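Regulator of nonsense transcripts 2 (Homo sapiens, PDB 4CEM) acts as a factor in nonsense-mediated mRNA decay, probably serving as a scaffold with three helical MIF4G domains, the first of which forms this structure. Local coordinates at residues V127-F132 / L168-E173; T148-I153 / E173-I178. All blocks are in the same frame, centred on the assembly; numbering follows the deposited sequence.

Overall arrangement
Both contacts are made by helix 164-181, and together they illustrate how one helix in an all-helical domain can pack against two that precede it. In interaction 1 it runs nearly parallel to helix 120-137; in interaction 2 it meets helix 143-158, the next before it in the chain, in a roughly antiparallel sense. Their centres lie about 7 Å apart, and interaction 2 is the nearer to the middle of the chain. All four touching residues of interaction 2 are buried, whereas interaction 1 reaches the surface through a lysine. Their chemistry differs accordingly: in the first a leucine meets a phenylalanine edge, the base of a tryptophan and a lysine methylene, while in the second aliphatic branches meet a leucine and the hydrocarbon part of a buried glutamine.

Interaction 1 of 2, residues V127-F132 / L168-E173; sequences VWKKHF and LSLIYE
A chi1 of -169° swings CG of Leu170 to the side opposite the backbone N, and the side chain reaches across to helix 120-137, dividing its two methyl groups between three residues there. Lys129 comes to meet it: chi1 (-83°) places its CG against the leucine, and the chain then runs on extended, carrying the ammonium end toward the exposed side. Lys129 CG lies 3.6 Å from Leu170 CD1, the two side chains passing at a slant. The other branch of the leucine faces the buried side: Leu170 CD2 is 4.2 Å from Trp128 CB and 4.3 Å from Phe132 CE2. It meets Phe132 at the ring edge, close to the ring plane, and at Trp128 only the base of the side chain takes part. The indole is turned to other neighbours, packing on Val94 of helix 86-95 and on Asp149 and Ile153 of helix 143-158. On the far side, Ile171 points away from this contact and packs against Phe195 and Ile203 of helix 189-204. The contact is thus a slender one, a single leucine set against the edge of Phe132, the base of Trp128 and a lysine methylene. Its thinness fits the spacing of the segments, whose axes approach to 11.7 Å and run within 11° of parallel. Helices 120-137 and 164-181 are separated in sequence by helix 143-158, and such side-by-side packing of alternate, nearly parallel helices is characteristic of the alpha-solenoid architecture of MIF4G domains.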
loop_
_atom_site.group_PDB
_atom_site.type_symbol
_atom_site.label_atom_id
_atom_site.label_comp_id
_atom_site.label_asym_id
_atom_site.label_seq_id
_atom_site.Cartn_x
_atom_site.Cartn_y
_atom_site.Cartn_z
ATOM N N VAL A 127 -2.472 -17.699 4.888
ATOM C CA VAL A 127 -2.580 -17.713 3.427
ATOM C C VAL A 127 -1.840 -16.558 2.748
ATOM O O VAL A 127 -1.365 -16.716 1.622
ATOM C CB VAL A 127 -4.051 -17.721 2.966
ATOM C CG1 VAL A 127 -4.135 -17.773 1.446
ATOM C CG2 VAL A 127 -4.785 -18.907 3.570
ATOM N N TRP A 128 -1.752 -15.404 3.409
ATOM C CA TRP A 128 -0.884 -14.321 2.927
ATOM C C TRP A 128 0.570 -14.718 2.956
ATOM O O TRP A 128 1.327 -14.386 2.041
ATOM C CB TRP A 128 -1.054 -13.040 3.751
ATOM C CG TRP A 128 -2.170 -12.133 3.294
ATOM C CD1 TRP A 128 -3.288 -11.740 4.012
ATOM C CD2 TRP A 128 -2.300 -11.468 2.001
ATOM N NE1 TRP A 128 -4.083 -10.910 3.270
ATOM C CE2 TRP A 128 -3.550 -10.705 2.057
ATOM C CE3 TRP A 128 -1.543 -11.433 0.845
ATOM C CZ2 TRP A 128 -3.997 -9.947 0.989
ATOM C CZ3 TRP A 128 -2.001 -10.664 -0.225
ATOM C CH2 TRP A 128 -3.202 -9.937 -0.155
ATOM N N LYS A 129 0.992 -15.408 4.014
ATOM C CA LYS A 129 2.382 -15.856 4.103
ATOM C C LYS A 129 2.728 -16.820 2.964
ATOM O O LYS A 129 3.733 -16.629 2.278
ATOM C CB LYS A 129 2.667 -16.506 5.452
ATOM C CG LYS A 129 2.986 -15.530 6.565
ATOM C CD LYS A 129 3.214 -16.288 7.862
ATOM C CE LYS A 129 3.399 -15.372 9.058
ATOM N NZ LYS A 129 3.081 -16.093 10.321
ATOM N N LYS A 130 1.896 -17.839 2.760
ATOM C CA LYS A 130 2.077 -18.766 1.638
ATOM C C LYS A 130 2.143 -17.991 0.325
ATOM O O LYS A 130 2.997 -18.254 -0.523
ATOM C CB LYS A 130 0.931 -19.788 1.553
ATOM C CG LYS A 130 0.787 -20.720 2.752
ATOM C CD LYS A 130 1.918 -21.733 2.843
ATOM C CE LYS A 130 1.797 -22.578 4.104
ATOM N NZ LYS A 130 3.022 -23.391 4.361
ATOM N N HIS A 131 1.244 -17.027 0.164
ATOM C CA HIS A 131 1.178 -16.245 -1.065
ATOM C C HIS A 131 2.465 -15.505 -1.336
ATOM O O HIS A 131 2.885 -15.404 -2.485
ATOM C CB HIS A 131 -0.008 -15.284 -1.008
ATOM C CG HIS A 131 -0.191 -14.452 -2.253
ATOM N ND1 HIS A 131 -1.052 -14.789 -3.228
ATOM C CD2 HIS A 131 0.395 -13.242 -2.644
ATOM C CE1 HIS A 131 -1.020 -13.851 -4.201
ATOM N NE2 HIS A 131 -0.131 -12.906 -3.841
ATOM N N PHE A 132 3.112 -14.987 -0.294
ATOM C CA PHE A 132 4.422 -14.347 -0.463
ATOM C C PHE A 132 5.550 -15.369 -0.602
ATOM O O PHE A 132 6.661 -15.006 -0.977
ATOM C CB PHE A 132 4.727 -13.363 0.679
ATOM C CG PHE A 132 3.818 -12.167 0.704
ATOM C CD1 PHE A 132 3.691 -11.350 -0.410
ATOM C CD2 PHE A 132 3.087 -11.855 1.843
ATOM C CE1 PHE A 132 2.848 -10.251 -0.393
ATOM C CE2 PHE A 132 2.243 -10.759 1.868
ATOM C CZ PHE A 132 2.125 -9.955 0.748
ATOM N N LEU A 168 2.641 -6.315 11.625
ATOM C CA LEU A 168 3.822 -5.461 11.453
ATOM C C LEU A 168 4.974 -6.303 10.923
ATOM O O LEU A 168 5.638 -5.934 9.950
ATOM C CB LEU A 168 4.238 -4.770 12.759
ATOM C CG LEU A 168 3.277 -3.723 13.334
ATOM C CD1 LEU A 168 3.762 -3.269 14.704
ATOM C CD2 LEU A 168 3.115 -2.545 12.387
ATOM N N SER A 169 5.184 -7.445 11.567
ATOM C CA SER A 169 6.204 -8.403 11.161
ATOM C C SER A 169 6.047 -8.786 9.695
ATOM O O SER A 169 7.010 -8.765 8.943
ATOM C CB SER A 169 6.128 -9.647 12.048
ATOM O OG SER A 169 6.877 -10.703 11.494
ATOM N N LEU A 170 4.827 -9.111 9.286
ATOM C CA LEU A 170 4.574 -9.470 7.897
ATOM C C LEU A 170 4.890 -8.330 6.924
ATOM O O LEU A 170 5.471 -8.568 5.871
ATOM C CB LEU A 170 3.128 -9.909 7.725
ATOM C CG LEU A 170 2.816 -10.547 6.375
ATOM C CD1 LEU A 170 3.316 -11.982 6.353
ATOM C CD2 LEU A 170 1.321 -10.480 6.092
ATOM N N ILE A 171 4.513 -7.099 7.273
ATOM C CA ILE A 171 4.804 -5.933 6.426
ATOM C C ILE A 171 6.309 -5.661 6.371
ATOM O O ILE A 171 6.863 -5.422 5.301
ATOM C CB ILE A 171 4.092 -4.650 6.923
ATOM C CG1 ILE A 171 2.573 -4.793 6.878
ATOM C CG2 ILE A 171 4.471 -3.443 6.072
ATOM C CD1 ILE A 171 1.871 -3.817 7.795
ATOM N N TYR A 172 6.963 -5.693 7.527
ATOM C CA TYR A 172 8.413 -5.485 7.595
ATOM C C TYR A 172 9.125 -6.441 6.649
ATOM O O TYR A 172 9.981 -6.030 5.869
ATOM C CB TYR A 172 8.934 -5.683 9.026
ATOM C CG TYR A 172 10.332 -5.141 9.254
ATOM C CD1 TYR A 172 10.542 -3.778 9.445
ATOM C CD2 TYR A 172 11.443 -5.985 9.279
ATOM C CE1 TYR A 172 11.815 -3.266 9.651
ATOM C CE2 TYR A 172 12.719 -5.482 9.486
ATOM C CZ TYR A 172 12.901 -4.118 9.671
ATOM O OH TYR A 172 14.159 -3.591 9.881
ATOM N N GLU A 173 8.750 -7.716 6.722
ATOM C CA GLU A 173 9.287 -8.742 5.831
ATOM C C GLU A 173 9.217 -8.350 4.362
ATOM O O GLU A 173 10.219 -8.424 3.653
ATOM C CB GLU A 173 8.545 -10.072 6.014
ATOM C CG GLU A 173 9.325 -11.146 6.756
ATOM C CD GLU A 173 8.934 -12.544 6.304
ATOM O OE1 GLU A 173 7.719 -12.812 6.153
ATOM O OE2 GLU A 173 9.847 -13.366 6.079
#

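Interaction 2 of 2, residues T148-I153 / E173-I178; sequences TDLRFI and EQLKNI
This is a buried, largely aliphatic contact between consecutive, roughly antiparallel helices, where Leu150 and Ile153 of helix 143-158 face Gln174 and Leu175 of helix 164-181; the centre of the contact lies about 7 Å from the centre of the chain. Leu150 supplies most of the apolar surface on its side. Its CD1 methyl reaches Gln174 CB at 4.0 Å, and the other branch meets a second leucine, with Leu150 CD2 4.2 Å from Leu175 CD2. One turn further on, Ile153 CD1 approaches Gln174 CG at 4.4 Å, so the CB and CG methylenes of the glutamine are the part that meets both aliphatic side chains. The segments have their axes 11.5 Å apart at an angle of 149°, the up-and-down packing of successive helices seen in the alpha-solenoid fold of MIF4G domains. The chain of Gln174 bends at chi2 (-41°), and its amide lies away from helix 143-158, against Phe132 of helix 120-137. Leu175 sets out to one side, yet its CD2 methyl arrives at Leu150. The same Leu150 also packs on Phe195 of helix 189-204, and Asp149, beside it in sequence, turns elsewhere to form a salt bridge with Lys145 of its own helix.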
loop_
_atom_site.group_PDB
_atom_site.type_symbol
_atom_site.label_atom_id
_atom_site.label_comp_id
_atom_site.label_asym_id
_atom_site.label_seq_id
_atom_site.Cartn_x
_atom_site.Cartn_y
_atom_site.Cartn_z
ATOM N N THR A 148 -0.993 -3.220 -4.226
ATOM C CA THR A 148 -2.245 -3.300 -3.491
ATOM C C THR A 148 -2.104 -4.220 -2.285
ATOM O O THR A 148 -2.542 -3.876 -1.186
ATOM C CB THR A 148 -3.388 -3.780 -4.397
ATOM O OG1 THR A 148 -3.388 -3.009 -5.601
ATOM C CG2 THR A 148 -4.729 -3.609 -3.708
ATOM N N ASP A 149 -1.478 -5.377 -2.487
ATOM C CA ASP A 149 -1.288 -6.338 -1.404
ATOM C C ASP A 149 -0.661 -5.676 -0.190
ATOM O O ASP A 149 -1.130 -5.850 0.940
ATOM C CB ASP A 149 -0.397 -7.510 -1.844
ATOM C CG ASP A 149 -1.122 -8.521 -2.723
ATOM O OD1 ASP A 149 -2.288 -8.272 -3.097
ATOM O OD2 ASP A 149 -0.513 -9.573 -3.037
ATOM N N LEU A 150 0.405 -4.918 -0.426
ATOM C CA LEU A 150 1.120 -4.271 0.667
ATOM C C LEU A 150 0.194 -3.299 1.395
ATOM O O LEU A 150 0.140 -3.285 2.620
ATOM C CB LEU A 150 2.374 -3.560 0.165
ATOM C CG LEU A 150 3.364 -3.165 1.266
ATOM C CD1 LEU A 150 4.031 -4.397 1.855
ATOM C CD2 LEU A 150 4.412 -2.194 0.740
ATOM N N ARG A 151 -0.555 -2.504 0.644
ATOM C CA ARG A 151 -1.513 -1.605 1.262
ATOM C C ARG A 151 -2.564 -2.394 2.029
ATOM O O ARG A 151 -2.955 -2.012 3.138
ATOM C CB ARG A 151 -2.199 -0.734 0.218
ATOM C CG ARG A 151 -3.349 0.081 0.793
ATOM C CD ARG A 151 -4.113 0.794 -0.293
ATOM N NE ARG A 151 -5.270 1.492 0.249
ATOM C CZ ARG A 151 -6.139 2.179 -0.488
ATOM N NH1 ARG A 151 -5.986 2.260 -1.803
ATOM N NH2 ARG A 151 -7.165 2.789 0.092
ATOM N N PHE A 152 -3.024 -3.485 1.420
ATOM C CA PHE A 152 -4.077 -4.312 1.996
ATOM C C PHE A 152 -3.613 -4.885 3.343
ATOM O O PHE A 152 -4.265 -4.656 4.357
ATOM C CB PHE A 152 -4.464 -5.418 1.012
ATOM C CG PHE A 152 -5.774 -6.129 1.321
ATOM C CD1 PHE A 152 -6.526 -5.863 2.464
ATOM C CD2 PHE A 152 -6.251 -7.092 0.435
ATOM C CE1 PHE A 152 -7.704 -6.543 2.711
ATOM C CE2 PHE A 152 -7.428 -7.772 0.683
ATOM C CZ PHE A 152 -8.156 -7.495 1.821
ATOM N N ILE A 153 -2.479 -5.588 3.375
ATOM C CA ILE A 153 -1.999 -6.153 4.650
ATOM C C ILE A 153 -1.696 -5.062 5.685
ATOM O O ILE A 153 -1.861 -5.289 6.902
ATOM C CB ILE A 153 -0.791 -7.114 4.499
ATOM C CG1 ILE A 153 0.454 -6.382 4.010
ATOM C CG2 ILE A 153 -1.133 -8.280 3.571
ATOM C CD1 ILE A 153 1.672 -7.273 3.947
ATOM N N GLU A 173 8.750 -7.716 6.722
ATOM C CA GLU A 173 9.287 -8.742 5.831
ATOM C C GLU A 173 9.217 -8.350 4.362
ATOM O O GLU A 173 10.219 -8.424 3.653
ATOM C CB GLU A 173 8.545 -10.072 6.014
ATOM C CG GLU A 173 9.325 -11.146 6.756
ATOM C CD GLU A 173 8.934 -12.544 6.304
ATOM O OE1 GLU A 173 7.719 -12.812 6.153
ATOM O OE2 GLU A 173 9.847 -13.366 6.079
ATOM N N GLN A 174 8.038 -7.943 3.902
ATOM C CA GLN A 174 7.857 -7.671 2.480
ATOM C C GLN A 174 8.568 -6.393 2.073
ATOM O O GLN A 174 9.019 -6.278 0.938
ATOM C CB GLN A 174 6.378 -7.598 2.100
ATOM C CG GLN A 174 5.532 -8.775 2.566
ATOM C CD GLN A 174 6.226 -10.119 2.415
ATOM O OE1 GLN A 174 6.361 -10.881 3.385
ATOM N NE2 GLN A 174 6.682 -10.413 1.203
ATOM N N LEU A 175 8.671 -5.438 2.995
ATOM C CA LEU A 175 9.401 -4.193 2.728
ATOM C C LEU A 175 10.893 -4.445 2.560
ATOM O O LEU A 175 11.520 -3.905 1.645
ATOM C CB LEU A 175 9.186 -3.148 3.840
ATOM C CG LEU A 175 8.316 -1.914 3.559
ATOM C CD1 LEU A 175 8.765 -0.771 4.460
ATOM C CD2 LEU A 175 8.369 -1.471 2.104
ATOM N N LYS A 176 11.459 -5.249 3.459
ATOM C CA LYS A 176 12.859 -5.665 3.355
ATOM C C LYS A 176 13.198 -6.143 1.945
ATOM O O LYS A 176 14.241 -5.785 1.409
ATOM C CB LYS A 176 13.194 -6.773 4.369
ATOM C CG LYS A 176 14.085 -6.330 5.524
ATOM C CD LYS A 176 14.791 -7.510 6.190
ATOM C CE LYS A 176 16.058 -7.076 6.921
ATOM N NZ LYS A 176 17.052 -8.181 7.058
ATOM N N ASN A 177 12.313 -6.938 1.349
ATOM C CA ASN A 177 12.559 -7.486 0.015
ATOM C C ASN A 177 12.632 -6.397 -1.044
ATOM O O ASN A 177 13.498 -6.429 -1.923
ATOM C CB ASN A 177 11.490 -8.513 -0.360
ATOM C CG ASN A 177 11.519 -9.737 0.531
ATOM O OD1 ASN A 177 10.553 -10.490 0.593
ATOM N ND2 ASN A 177 12.625 -9.934 1.240
ATOM N N ILE A 178 11.724 -5.433 -0.949
ATOM C CA ILE A 178 11.729 -4.287 -1.846
ATOM C C ILE A 178 13.028 -3.486 -1.709
ATOM O O ILE A 178 13.654 -3.142 -2.712
ATOM C CB ILE A 178 10.516 -3.375 -1.592
ATOM C CG1 ILE A 178 9.258 -3.945 -2.269
ATOM C CG2 ILE A 178 10.798 -1.968 -2.098
ATOM C CD1 ILE A 178 8.578 -5.061 -1.508
#